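PDB 3NX4: putative oxidoreductase from Salmonella enterica subsp. enterica serovar Typhimurium, which probably acts as an NADPH-dependent acryloyl-CoA reductase of the medium-chain dehydrogenase/reductase superfamily, binding NADP in a Rossmann domain. Local coordinates for residues G128-L133 with A278-L282; C134-L138 with C236-C240; G148-G154 with W212-T218. The contacts are given in a common frame with arbitrary orientation. Residue numbers count along the deposited sequence, not the author numbering.

Contact 1 (G128-L133 with A278-L282). With NAP (NADP nicotinamide-adenine-dinucleotide phosphate), chain C.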
loop_
_atom_site.group_PDB
_atom_site.type_symbol
_atom_site.label_atom_id
_atom_site.label_comp_id
_atom_site.label_asym_id
_atom_site.label_seq_id
_atom_site.Cartn_x
_atom_site.Cartn_y
_atom_site.Cartn_z
ATOM N N GLY A 128 5.167 -17.732 -11.166
ATOM C CA GLY A 128 6.237 -16.914 -11.709
ATOM C C GLY A 128 5.737 -15.614 -12.332
ATOM O O GLY A 128 6.378 -14.572 -12.217
ATOM N N PHE A 129 4.591 -15.677 -13.000
ATOM C CA PHE A 129 3.963 -14.482 -13.551
ATOM C C PHE A 129 3.663 -13.494 -12.418
ATOM O O PHE A 129 3.958 -12.305 -12.516
ATOM C CB PHE A 129 2.691 -14.899 -14.304
ATOM C CG PHE A 129 1.841 -13.755 -14.784
ATOM C CD1 PHE A 129 2.167 -13.062 -15.951
ATOM C CD2 PHE A 129 0.673 -13.419 -14.114
ATOM C CE1 PHE A 129 1.368 -12.017 -16.406
ATOM C CE2 PHE A 129 -0.147 -12.381 -14.576
ATOM C CZ PHE A 129 0.209 -11.675 -15.716
ATOM N N THR A 130 3.116 -14.009 -11.322
ATOM C CA THR A 130 2.898 -13.229 -10.109
ATOM C C THR A 130 4.196 -12.635 -9.508
ATOM O O THR A 130 4.226 -11.477 -9.091
ATOM C CB THR A 130 2.189 -14.096 -9.053
ATOM O OG1 THR A 130 0.951 -14.572 -9.593
ATOM C CG2 THR A 130 1.903 -13.285 -7.785
ATOM N N ALA A 131 5.256 -13.426 -9.433
ATOM C CA ALA A 131 6.522 -12.906 -8.914
ATOM C C ALA A 131 6.965 -11.724 -9.764
ATOM O O ALA A 131 7.476 -10.718 -9.242
ATOM C CB ALA A 131 7.590 -13.972 -8.931
HETATM N N MSE A 132 6.773 -11.855 -11.081
HETATM C CA MSE A 132 7.168 -10.794 -11.995
HETATM C C MSE A 132 6.335 -9.529 -11.734
HETATM O O MSE A 132 6.872 -8.421 -11.688
HETATM C CB MSE A 132 7.038 -11.241 -13.452
HETATM C CG MSE A 132 7.659 -10.264 -14.437
HETATM SE SE MSE A 132 9.630 -10.196 -14.340
HETATM C CE MSE A 132 9.769 -8.426 -13.863
ATOM N N LEU A 133 5.023 -9.688 -11.580
ATOM C CA LEU A 133 4.185 -8.544 -11.222
ATOM C C LEU A 133 4.646 -7.886 -9.910
ATOM O O LEU A 133 4.552 -6.662 -9.776
ATOM C CB LEU A 133 2.717 -8.943 -11.131
ATOM C CG LEU A 133 2.093 -9.397 -12.454
ATOM C CD1 LEU A 133 0.713 -9.981 -12.197
ATOM C CD2 LEU A 133 2.020 -8.242 -13.465
ATOM N N ALA A 278 4.744 -8.351 -18.498
ATOM C CA ALA A 278 5.306 -9.272 -17.514
ATOM C C ALA A 278 5.955 -10.463 -18.231
ATOM O O ALA A 278 7.087 -10.844 -17.923
ATOM C CB ALA A 278 4.237 -9.734 -16.536
ATOM N N TRP A 279 5.249 -11.044 -19.200
ATOM C CA TRP A 279 5.796 -12.194 -19.928
ATOM C C TRP A 279 7.088 -11.826 -20.653
ATOM O O TRP A 279 8.077 -12.539 -20.577
ATOM C CB TRP A 279 4.759 -12.810 -20.888
ATOM C CG TRP A 279 3.754 -13.635 -20.153
ATOM C CD1 TRP A 279 2.443 -13.320 -19.926
ATOM C CD2 TRP A 279 3.991 -14.886 -19.483
ATOM N NE1 TRP A 279 1.844 -14.310 -19.181
ATOM C CE2 TRP A 279 2.773 -15.278 -18.889
ATOM C CE3 TRP A 279 5.110 -15.721 -19.346
ATOM C CZ2 TRP A 279 2.638 -16.466 -18.171
ATOM C CZ3 TRP A 279 4.977 -16.913 -18.622
ATOM C CH2 TRP A 279 3.750 -17.269 -18.045
ATOM N N ALA A 280 7.081 -10.691 -21.339
ATOM C CA ALA A 280 8.293 -10.215 -21.991
ATOM C C ALA A 280 9.451 -10.054 -20.989
ATOM O O ALA A 280 10.588 -10.399 -21.296
ATOM C CB ALA A 280 8.019 -8.906 -22.718
ATOM N N ARG A 281 9.164 -9.534 -19.796
ATOM C CA ARG A 281 10.214 -9.339 -18.779
ATOM C C ARG A 281 10.744 -10.677 -18.254
ATOM O O ARG A 281 11.947 -10.842 -18.041
ATOM C CB ARG A 281 9.712 -8.481 -17.603
ATOM C CG ARG A 281 9.583 -6.962 -17.905
ATOM C CD ARG A 281 10.933 -6.253 -17.936
ATOM N NE ARG A 281 11.737 -6.493 -16.728
ATOM C CZ ARG A 281 11.665 -5.766 -15.613
ATOM N NH1 ARG A 281 10.828 -4.740 -15.545
ATOM N NH2 ARG A 281 12.440 -6.059 -14.565
ATOM N N LEU A 282 9.841 -11.625 -18.037
ATOM C CA LEU A 282 10.232 -12.965 -17.612
ATOM C C LEU A 282 11.213 -13.608 -18.597
ATOM O O LEU A 282 12.239 -14.153 -18.200
ATOM C CB LEU A 282 8.994 -13.851 -17.436
ATOM C CG LEU A 282 8.204 -13.587 -16.144
ATOM C CD1 LEU A 282 6.798 -14.134 -16.292
ATOM C CD2 LEU A 282 8.913 -14.204 -14.924
HETATM P PA NAP C . 3.793 -22.283 -2.377
HETATM O O1A NAP C . 4.656 -22.817 -3.444
HETATM O O2A NAP C . 3.060 -23.248 -1.543
HETATM O O5B NAP C . 4.617 -21.261 -1.466
HETATM C C5B NAP C . 4.089 -20.880 -0.226
HETATM C C4B NAP C . 5.280 -20.831 0.719
HETATM O O4B NAP C . 4.872 -20.249 1.927
HETATM C C3B NAP C . 5.813 -22.224 1.062
HETATM O O3B NAP C . 6.856 -22.592 0.180
HETATM C C2B NAP C . 6.341 -22.045 2.472
HETATM O O2B NAP C . 7.668 -21.587 2.364
HETATM C C1B NAP C . 5.506 -20.900 3.020
HETATM N N9A NAP C . 4.446 -21.375 3.920
HETATM C C8A NAP C . 3.578 -22.420 3.713
HETATM N N7A NAP C . 2.747 -22.490 4.782
HETATM C C5A NAP C . 3.062 -21.505 5.648
HETATM C C6A NAP C . 2.545 -21.130 6.881
HETATM N N6A NAP C . 1.532 -21.790 7.429
HETATM N N1A NAP C . 3.090 -20.055 7.537
HETATM C C2A NAP C . 4.145 -19.361 6.983
HETATM N N3A NAP C . 4.663 -19.740 5.762
HETATM C C4A NAP C . 4.129 -20.796 5.112
HETATM O O3 NAP C . 2.680 -21.309 -3.030
HETATM P PN NAP C . 2.778 -20.368 -4.324
HETATM O O1N NAP C . 2.163 -21.036 -5.494
HETATM O O2N NAP C . 4.182 -19.905 -4.407
HETATM O O5D NAP C . 1.823 -19.173 -3.819
HETATM C C5D NAP C . 2.216 -18.426 -2.693
HETATM C C4D NAP C . 1.032 -17.626 -2.173
HETATM O O4D NAP C . 0.683 -16.675 -3.149
HETATM C C3D NAP C . -0.193 -18.500 -1.967
HETATM O O3D NAP C . -0.902 -18.037 -0.838
HETATM C C2D NAP C . -1.019 -18.276 -3.212
HETATM O O2D NAP C . -2.395 -18.418 -2.953
HETATM C C1D NAP C . -0.671 -16.833 -3.517
HETATM N N1N NAP C . -0.829 -16.460 -4.928
HETATM C C2N NAP C . -1.725 -15.475 -5.231
HETATM C C3N NAP C . -1.913 -15.051 -6.544
HETATM C C7N NAP C . -2.481 -13.672 -6.740
HETATM O O7N NAP C . -3.291 -13.396 -7.852
HETATM N N7N NAP C . -2.197 -12.739 -5.838
HETATM C C4N NAP C . -1.165 -15.648 -7.559
HETATM C C5N NAP C . -0.244 -16.654 -7.236
HETATM C C6N NAP C . -0.078 -17.044 -5.908
HETATM P P2B NAP C . 8.788 -22.029 3.450
HETATM O O1X NAP C . 10.128 -21.676 2.864
HETATM O O2X NAP C . 8.574 -21.267 4.736
HETATM O O3X NAP C . 8.661 -23.512 3.673
#
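The methyl CE of M132, a selenomethionine in this crystal, rests over one face of the R281 guanidinium, 3.6 Å from R281 NH2. An apolar methyl can lie on this flat face because the guanidinium keeps its polar contacts for other partners, forming salt bridges with D285 and E139. The two helices cross almost at right angles (97°), with axes 9.4 Å apart, so the interface is compact and a few residues do most of the work. A278 sits where the backbones are nearest, 6.0 Å from M132 between CA atoms. Its small side chain makes that approach possible: A278 CB lies 3.7 Å from F129 CE1, 4.0 Å from M132 CG and 4.1 Å from L133 CD2. L282 packs beside it, with L282 CG 3.8 Å from M132 CB and L282 CD2 3.7 Å from G128 O. At the other flank, the rings of F129 and W279 are near parallel (24°) but slid apart, centroids 4.9 Å from each other. They barely overlap, although F129 CD1 comes within 3.5 Å of W279 NE1 and lies over the indole face. W279 also touches L84 and T86 of strand 82-86, in the GroES-like part. The CA-to-CB bond of T130 points away from this interface; its OG1 is hydrogen-bonded to T126 O and lies 3.1 Å from C4N of NADP. A buried helix crossing thus backs the nicotinamide pocket, where the catalytic and Rossmann parts meet in the medium-chain dehydrogenase/reductase fold.

Contact 2 (C134-L138 with C236-C240); sequences CVMAL and CVAAC. With NAP (NADP nicotinamide-adenine-dinucleotide phosphate), chain C.
This is the helix-on-sheet packing of a Rossmann fold: helix 134-138 lies over parallel strand 236-239, running nearly antiparallel to it (159°), with axes 7.9 Å apart. The strand is extended, and C236 and A238 point toward the helix, while V237 and A239 point away. A238 is the central bump. Its methyl CB fills the hollow formed by one helical turn, 3.8 Å from C134 CB, 4.1 Å from A137 CB and 4.4 Å from L138 CD2; small residues on both sides allow C134 and A238 to approach to 5.4 Å between CA atoms. Beyond the strand the chain turns at C240 (phi/psi -135/-3), and C134 SG (chi1 m) reaches C240 CB at 4.0 Å. C240 O accepts a hydrogen bond from NADP N7N at 2.9 Å, although the position of this oxygen is less certain. At the opposite end L138, in the mt rotamer, extends its tip over the strand, with CD2 4.0 Å from C236 SG and only 3.3 Å from C236 O.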
loop_
_atom_site.group_PDB
_atom_site.type_symbol
_atom_site.label_atom_id
_atom_site.label_comp_id
_atom_site.label_asym_id
_atom_site.label_seq_id
_atom_site.Cartn_x
_atom_site.Cartn_y
_atom_site.Cartn_z
ATOM N N CYS A 134 5.131 -8.688 -8.951
ATOM C CA CYS A 134 5.586 -8.139 -7.666
ATOM C C CYS A 134 6.867 -7.351 -7.841
ATOM O O CYS A 134 7.020 -6.269 -7.297
ATOM C CB CYS A 134 5.817 -9.247 -6.636
ATOM S SG CYS A 134 4.307 -10.026 -6.052
ATOM N N VAL A 135 7.793 -7.897 -8.615
ATOM C CA VAL A 135 9.015 -7.175 -8.927
ATOM C C VAL A 135 8.690 -5.845 -9.637
ATOM O O VAL A 135 9.283 -4.806 -9.349
ATOM C CB VAL A 135 9.941 -8.050 -9.784
ATOM C CG1 VAL A 135 11.093 -7.233 -10.341
ATOM C CG2 VAL A 135 10.449 -9.250 -8.943
HETATM N N MSE A 136 7.729 -5.871 -10.551
HETATM C CA MSE A 136 7.363 -4.651 -11.264
HETATM C C MSE A 136 6.752 -3.592 -10.329
HETATM O O MSE A 136 6.962 -2.386 -10.507
HETATM C CB MSE A 136 6.434 -4.992 -12.430
HETATM C CG MSE A 136 7.179 -5.661 -13.581
HETATM SE SE MSE A 136 5.962 -6.460 -14.919
HETATM C CE MSE A 136 4.990 -4.886 -15.462
ATOM N N ALA A 137 6.015 -4.049 -9.322
ATOM C CA ALA A 137 5.476 -3.162 -8.290
ATOM C C ALA A 137 6.586 -2.466 -7.502
ATOM O O ALA A 137 6.510 -1.266 -7.236
ATOM C CB ALA A 137 4.560 -3.936 -7.347
ATOM N N LEU A 138 7.616 -3.213 -7.119
ATOM C CA LEU A 138 8.752 -2.604 -6.433
ATOM C C LEU A 138 9.398 -1.549 -7.322
ATOM O O LEU A 138 9.743 -0.457 -6.862
ATOM C CB LEU A 138 9.786 -3.671 -6.046
ATOM C CG LEU A 138 9.349 -4.716 -5.018
ATOM C CD1 LEU A 138 10.544 -5.584 -4.615
ATOM C CD2 LEU A 138 8.750 -4.067 -3.787
ATOM N N CYS A 236 8.576 -0.341 0.041
ATOM C CA CYS A 236 7.378 -0.909 -0.578
ATOM C C CYS A 236 7.281 -2.420 -0.373
ATOM O O CYS A 236 8.236 -3.157 -0.613
ATOM C CB CYS A 236 7.366 -0.613 -2.084
ATOM S SG CYS A 236 5.925 -1.346 -2.987
ATOM N N VAL A 237 6.114 -2.879 0.054
ATOM C CA VAL A 237 5.844 -4.302 0.106
ATOM C C VAL A 237 4.865 -4.679 -0.999
ATOM O O VAL A 237 3.768 -4.126 -1.067
ATOM C CB VAL A 237 5.187 -4.707 1.438
ATOM C CG1 VAL A 237 4.929 -6.229 1.439
ATOM C CG2 VAL A 237 6.055 -4.299 2.613
ATOM N N ALA A 238 5.258 -5.617 -1.861
ATOM C CA ALA A 238 4.336 -6.211 -2.823
ATOM C C ALA A 238 3.767 -7.490 -2.199
ATOM O O ALA A 238 4.498 -8.425 -1.906
ATOM C CB ALA A 238 5.053 -6.515 -4.159
ATOM N N ALA A 239 2.461 -7.511 -1.963
ATOM C CA ALA A 239 1.828 -8.628 -1.277
ATOM C C ALA A 239 0.938 -9.395 -2.240
ATOM O O ALA A 239 0.083 -8.799 -2.911
ATOM C CB ALA A 239 1.000 -8.112 -0.095
ATOM N N CYS A 240 1.110 -10.713 -2.299
ATOM C CA CYS A 240 0.320 -11.514 -3.228
ATOM C C CYS A 240 -0.259 -12.786 -2.609
ATOM O O CYS A 240 -1.003 -13.511 -3.273
ATOM C CB CYS A 240 1.166 -11.885 -4.451
ATOM S SG CYS A 240 2.479 -13.096 -4.037
HETATM P PA NAP C . 3.793 -22.283 -2.377
HETATM O O1A NAP C . 4.656 -22.817 -3.444
HETATM O O2A NAP C . 3.060 -23.248 -1.543
HETATM O O5B NAP C . 4.617 -21.261 -1.466
HETATM C C5B NAP C . 4.089 -20.880 -0.226
HETATM C C4B NAP C . 5.280 -20.831 0.719
HETATM O O4B NAP C . 4.872 -20.249 1.927
HETATM C C3B NAP C . 5.813 -22.224 1.062
HETATM O O3B NAP C . 6.856 -22.592 0.180
HETATM C C2B NAP C . 6.341 -22.045 2.472
HETATM O O2B NAP C . 7.668 -21.587 2.364
HETATM C C1B NAP C . 5.506 -20.900 3.020
HETATM N N9A NAP C . 4.446 -21.375 3.920
HETATM C C8A NAP C . 3.578 -22.420 3.713
HETATM N N7A NAP C . 2.747 -22.490 4.782
HETATM C C5A NAP C . 3.062 -21.505 5.648
HETATM C C6A NAP C . 2.545 -21.130 6.881
HETATM N N6A NAP C . 1.532 -21.790 7.429
HETATM N N1A NAP C . 3.090 -20.055 7.537
HETATM C C2A NAP C . 4.145 -19.361 6.983
HETATM N N3A NAP C . 4.663 -19.740 5.762
HETATM C C4A NAP C . 4.129 -20.796 5.112
HETATM O O3 NAP C . 2.680 -21.309 -3.030
HETATM P PN NAP C . 2.778 -20.368 -4.324
HETATM O O1N NAP C . 2.163 -21.036 -5.494
HETATM O O2N NAP C . 4.182 -19.905 -4.407
HETATM O O5D NAP C . 1.823 -19.173 -3.819
HETATM C C5D NAP C . 2.216 -18.426 -2.693
HETATM C C4D NAP C . 1.032 -17.626 -2.173
HETATM O O4D NAP C . 0.683 -16.675 -3.149
HETATM C C3D NAP C . -0.193 -18.500 -1.967
HETATM O O3D NAP C . -0.902 -18.037 -0.838
HETATM C C2D NAP C . -1.019 -18.276 -3.212
HETATM O O2D NAP C . -2.395 -18.418 -2.953
HETATM C C1D NAP C . -0.671 -16.833 -3.517
HETATM N N1N NAP C . -0.829 -16.460 -4.928
HETATM C C2N NAP C . -1.725 -15.475 -5.231
HETATM C C3N NAP C . -1.913 -15.051 -6.544
HETATM C C7N NAP C . -2.481 -13.672 -6.740
HETATM O O7N NAP C . -3.291 -13.396 -7.852
HETATM N N7N NAP C . -2.197 -12.739 -5.838
HETATM C C4N NAP C . -1.165 -15.648 -7.559
HETATM C C5N NAP C . -0.244 -16.654 -7.236
HETATM C C6N NAP C . -0.078 -17.044 -5.908
HETATM P P2B NAP C . 8.788 -22.029 3.450
HETATM O O1X NAP C . 10.128 -21.676 2.864
HETATM O O2X NAP C . 8.574 -21.267 4.736
HETATM O O3X NAP C . 8.661 -23.512 3.673
#

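Contact 3 (G148-G154 with W212-T218). With NAP (NADP nicotinamide-adenine-dinucleotide phosphate), chain C.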
loop_
_atom_site.group_PDB
_atom_site.type_symbol
_atom_site.label_atom_id
_atom_site.label_comp_id
_atom_site.label_asym_id
_atom_site.label_seq_id
_atom_site.Cartn_x
_atom_site.Cartn_y
_atom_site.Cartn_z
ATOM N N GLY A 148 18.721 -0.752 -1.129
ATOM C CA GLY A 148 18.797 -1.597 0.050
ATOM C C GLY A 148 18.292 -3.000 -0.207
ATOM O O GLY A 148 17.980 -3.366 -1.332
ATOM N N GLU A 149 18.177 -3.777 0.862
ATOM C CA GLU A 149 17.905 -5.206 0.761
ATOM C C GLU A 149 16.420 -5.472 0.515
ATOM O O GLU A 149 15.570 -4.763 1.028
ATOM C CB GLU A 149 18.380 -5.885 2.065
ATOM C CG GLU A 149 18.402 -7.386 2.038
ATOM C CD GLU A 149 19.152 -7.961 3.257
ATOM O OE1 GLU A 149 19.715 -7.173 4.056
ATOM O OE2 GLU A 149 19.173 -9.196 3.409
ATOM N N VAL A 150 16.113 -6.496 -0.273
ATOM C CA VAL A 150 14.725 -6.897 -0.503
ATOM C C VAL A 150 14.433 -8.269 0.118
ATOM O O VAL A 150 15.160 -9.243 -0.137
ATOM C CB VAL A 150 14.416 -6.918 -1.995
ATOM C CG1 VAL A 150 13.003 -7.459 -2.265
ATOM C CG2 VAL A 150 14.567 -5.500 -2.575
ATOM N N VAL A 151 13.401 -8.350 0.958
ATOM C CA VAL A 151 13.063 -9.628 1.599
ATOM C C VAL A 151 11.934 -10.352 0.849
ATOM O O VAL A 151 10.971 -9.722 0.399
ATOM C CB VAL A 151 12.720 -9.447 3.103
ATOM C CG1 VAL A 151 11.523 -8.557 3.276
ATOM C CG2 VAL A 151 12.494 -10.807 3.782
ATOM N N VAL A 152 12.069 -11.671 0.706
ATOM C CA VAL A 152 11.049 -12.509 0.064
ATOM C C VAL A 152 10.608 -13.530 1.100
ATOM O O VAL A 152 11.438 -14.255 1.628
ATOM C CB VAL A 152 11.624 -13.285 -1.166
ATOM C CG1 VAL A 152 10.549 -14.197 -1.807
ATOM C CG2 VAL A 152 12.193 -12.320 -2.196
ATOM N N THR A 153 9.314 -13.577 1.400
ATOM C CA THR A 153 8.785 -14.518 2.381
ATOM C C THR A 153 8.205 -15.729 1.636
ATOM O O THR A 153 8.064 -15.693 0.414
ATOM C CB THR A 153 7.722 -13.858 3.284
ATOM O OG1 THR A 153 6.591 -13.472 2.498
ATOM C CG2 THR A 153 8.297 -12.600 3.969
ATOM N N GLY A 154 7.898 -16.805 2.357
ATOM C CA GLY A 154 7.538 -18.059 1.700
ATOM C C GLY A 154 8.500 -18.367 0.560
ATOM O O GLY A 154 8.094 -18.816 -0.505
ATOM N N TRP A 212 14.375 -3.298 5.490
ATOM C CA TRP A 212 14.127 -3.646 4.088
ATOM C C TRP A 212 13.739 -2.452 3.208
ATOM O O TRP A 212 12.876 -1.677 3.580
ATOM C CB TRP A 212 12.990 -4.674 3.983
ATOM C CG TRP A 212 13.003 -5.728 5.038
ATOM C CD1 TRP A 212 12.046 -5.952 5.986
ATOM C CD2 TRP A 212 14.025 -6.716 5.251
ATOM N NE1 TRP A 212 12.415 -7.018 6.792
ATOM C CE2 TRP A 212 13.624 -7.503 6.356
ATOM C CE3 TRP A 212 15.248 -6.993 4.632
ATOM C CZ2 TRP A 212 14.403 -8.555 6.849
ATOM C CZ3 TRP A 212 16.020 -8.060 5.122
ATOM C CH2 TRP A 212 15.590 -8.817 6.220
ATOM N N ALA A 213 14.348 -2.344 2.028
ATOM C CA ALA A 213 13.926 -1.342 1.041
ATOM C C ALA A 213 12.647 -1.808 0.339
ATOM O O ALA A 213 11.779 -1.005 -0.008
ATOM C CB ALA A 213 15.031 -1.095 0.014
ATOM N N GLY A 214 12.536 -3.111 0.129
ATOM C CA GLY A 214 11.384 -3.687 -0.547
ATOM C C GLY A 214 11.070 -5.067 0.011
ATOM O O GLY A 214 11.873 -5.668 0.741
ATOM N N ALA A 215 9.898 -5.580 -0.324
ATOM C CA ALA A 215 9.543 -6.918 0.102
ATOM C C ALA A 215 8.530 -7.527 -0.845
ATOM O O ALA A 215 7.689 -6.839 -1.406
ATOM C CB ALA A 215 9.008 -6.926 1.545
ATOM N N ILE A 216 8.627 -8.835 -1.016
ATOM C CA ILE A 216 7.644 -9.572 -1.787
ATOM C C ILE A 216 7.091 -10.600 -0.810
ATOM O O ILE A 216 7.829 -11.476 -0.344
ATOM C CB ILE A 216 8.298 -10.246 -3.016
ATOM C CG1 ILE A 216 8.861 -9.169 -3.960
ATOM C CG2 ILE A 216 7.293 -11.159 -3.733
ATOM C CD1 ILE A 216 9.380 -9.703 -5.317
ATOM N N ASP A 217 5.814 -10.464 -0.465
ATOM C CA ASP A 217 5.212 -11.322 0.548
ATOM C C ASP A 217 4.190 -12.292 -0.015
ATOM O O ASP A 217 3.268 -11.892 -0.733
ATOM C CB ASP A 217 4.537 -10.508 1.648
ATOM C CG ASP A 217 3.857 -11.402 2.682
ATOM O OD1 ASP A 217 4.573 -12.129 3.425
ATOM O OD2 ASP A 217 2.608 -11.402 2.733
ATOM N N THR A 218 4.371 -13.566 0.310
ATOM C CA THR A 218 3.488 -14.631 -0.120
ATOM C C THR A 218 2.790 -15.307 1.061
ATOM O O THR A 218 2.024 -16.226 0.876
ATOM C CB THR A 218 4.282 -15.712 -0.856
ATOM O OG1 THR A 218 5.091 -16.419 0.081
ATOM C CG2 THR A 218 5.171 -15.102 -1.924
HETATM P PA NAP C . 3.793 -22.283 -2.377
HETATM O O1A NAP C . 4.656 -22.817 -3.444
HETATM O O2A NAP C . 3.060 -23.248 -1.543
HETATM O O5B NAP C . 4.617 -21.261 -1.466
HETATM C C5B NAP C . 4.089 -20.880 -0.226
HETATM C C4B NAP C . 5.280 -20.831 0.719
HETATM O O4B NAP C . 4.872 -20.249 1.927
HETATM C C3B NAP C . 5.813 -22.224 1.062
HETATM O O3B NAP C . 6.856 -22.592 0.180
HETATM C C2B NAP C . 6.341 -22.045 2.472
HETATM O O2B NAP C . 7.668 -21.587 2.364
HETATM C C1B NAP C . 5.506 -20.900 3.020
HETATM N N9A NAP C . 4.446 -21.375 3.920
HETATM C C8A NAP C . 3.578 -22.420 3.713
HETATM N N7A NAP C . 2.747 -22.490 4.782
HETATM C C5A NAP C . 3.062 -21.505 5.648
HETATM C C6A NAP C . 2.545 -21.130 6.881
HETATM N N6A NAP C . 1.532 -21.790 7.429
HETATM N N1A NAP C . 3.090 -20.055 7.537
HETATM C C2A NAP C . 4.145 -19.361 6.983
HETATM N N3A NAP C . 4.663 -19.740 5.762
HETATM C C4A NAP C . 4.129 -20.796 5.112
HETATM O O3 NAP C . 2.680 -21.309 -3.030
HETATM P PN NAP C . 2.778 -20.368 -4.324
HETATM O O1N NAP C . 2.163 -21.036 -5.494
HETATM O O2N NAP C . 4.182 -19.905 -4.407
HETATM O O5D NAP C . 1.823 -19.173 -3.819
HETATM C C5D NAP C . 2.216 -18.426 -2.693
HETATM C C4D NAP C . 1.032 -17.626 -2.173
HETATM O O4D NAP C . 0.683 -16.675 -3.149
HETATM C C3D NAP C . -0.193 -18.500 -1.967
HETATM O O3D NAP C . -0.902 -18.037 -0.838
HETATM C C2D NAP C . -1.019 -18.276 -3.212
HETATM O O2D NAP C . -2.395 -18.418 -2.953
HETATM C C1D NAP C . -0.671 -16.833 -3.517
HETATM N N1N NAP C . -0.829 -16.460 -4.928
HETATM C C2N NAP C . -1.725 -15.475 -5.231
HETATM C C3N NAP C . -1.913 -15.051 -6.544
HETATM C C7N NAP C . -2.481 -13.672 -6.740
HETATM O O7N NAP C . -3.291 -13.396 -7.852
HETATM N N7N NAP C . -2.197 -12.739 -5.838
HETATM C C4N NAP C . -1.165 -15.648 -7.559
HETATM C C5N NAP C . -0.244 -16.654 -7.236
HETATM C C6N NAP C . -0.078 -17.044 -5.908
HETATM P P2B NAP C . 8.788 -22.029 3.450
HETATM O O1X NAP C . 10.128 -21.676 2.864
HETATM O O2X NAP C . 8.574 -21.267 4.736
HETATM O O3X NAP C . 8.661 -23.512 3.673
#
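T153 OG1 donates a short hydrogen bond of 2.6 Å to D217 OD1 and accepts one of 3.1 Å from T218 N, so one hydroxyl ties together the ends of both strands. T218 OG1 donates in return to T153 O at 3.1 Å, and D217 OD2 bonds to G220 N in the following loop. Behind these bonds runs a parallel ladder: V151 N to G214 O (3.1 Å), I216 N to V151 O (2.9 Å) and T153 N to I216 O (3.1 Å). Before it, where the second chain segment turns a corner, A213 N donates to E149 O (2.9 Å).

V151 packs on A215, its CG1 3.5 Å from A215 CB, and the same methyl makes a CH-pi contact over the five-membered ring of W212, 3.6 Å from the centroid. E149 CD approaches the edge of that indole, 3.6 Å from W212 CZ3; the carboxylate forms a salt bridge with R194, and W212 NE1 bonds to Q230. The opposite face carries V150, V152 and I216, branched residues suited to strands, which meet helices 118-140 and 158-169. Beside V150, its bridge partner G214 leaves space: a CB there would lie a tight 3.4 Å from V150 CG2. At G154, where phi is positive, a CB would clash with T218 OG1.

The ladder therefore ends in a cluster of side-chain hydrogen bonds at the carboxyl edge of the sheet, where Rossmann domains bind their dinucleotide. With G154 CA 3.5 Å from NADP O4B and T218 O 3.5 Å from NADP C4D, the hydroxyl and carboxylate bonds hold the strand ends that line the cofactor.

Overall arrangement
From the N terminus, the chain passes through the GroES-like part into helix 118-140, whose earlier turns enter contact 1 and later turns contact 2, and then into strand 150-152, which enters contact 3. The loops close in reverse order: contact 3 at 212-218, contact 2 at 236-240 and contact 1 at 278-282. All three are nested and none cross. Contacts 2 and 3 join through the sheet, where A238 N lies 2.8 Å from A215 O and A238 O 2.8 Å from D217 N, both probable hydrogen bonds. Contact 1 adds helix 272-285 to the far side of helix 118-140, and all three contacts reach the same NADP.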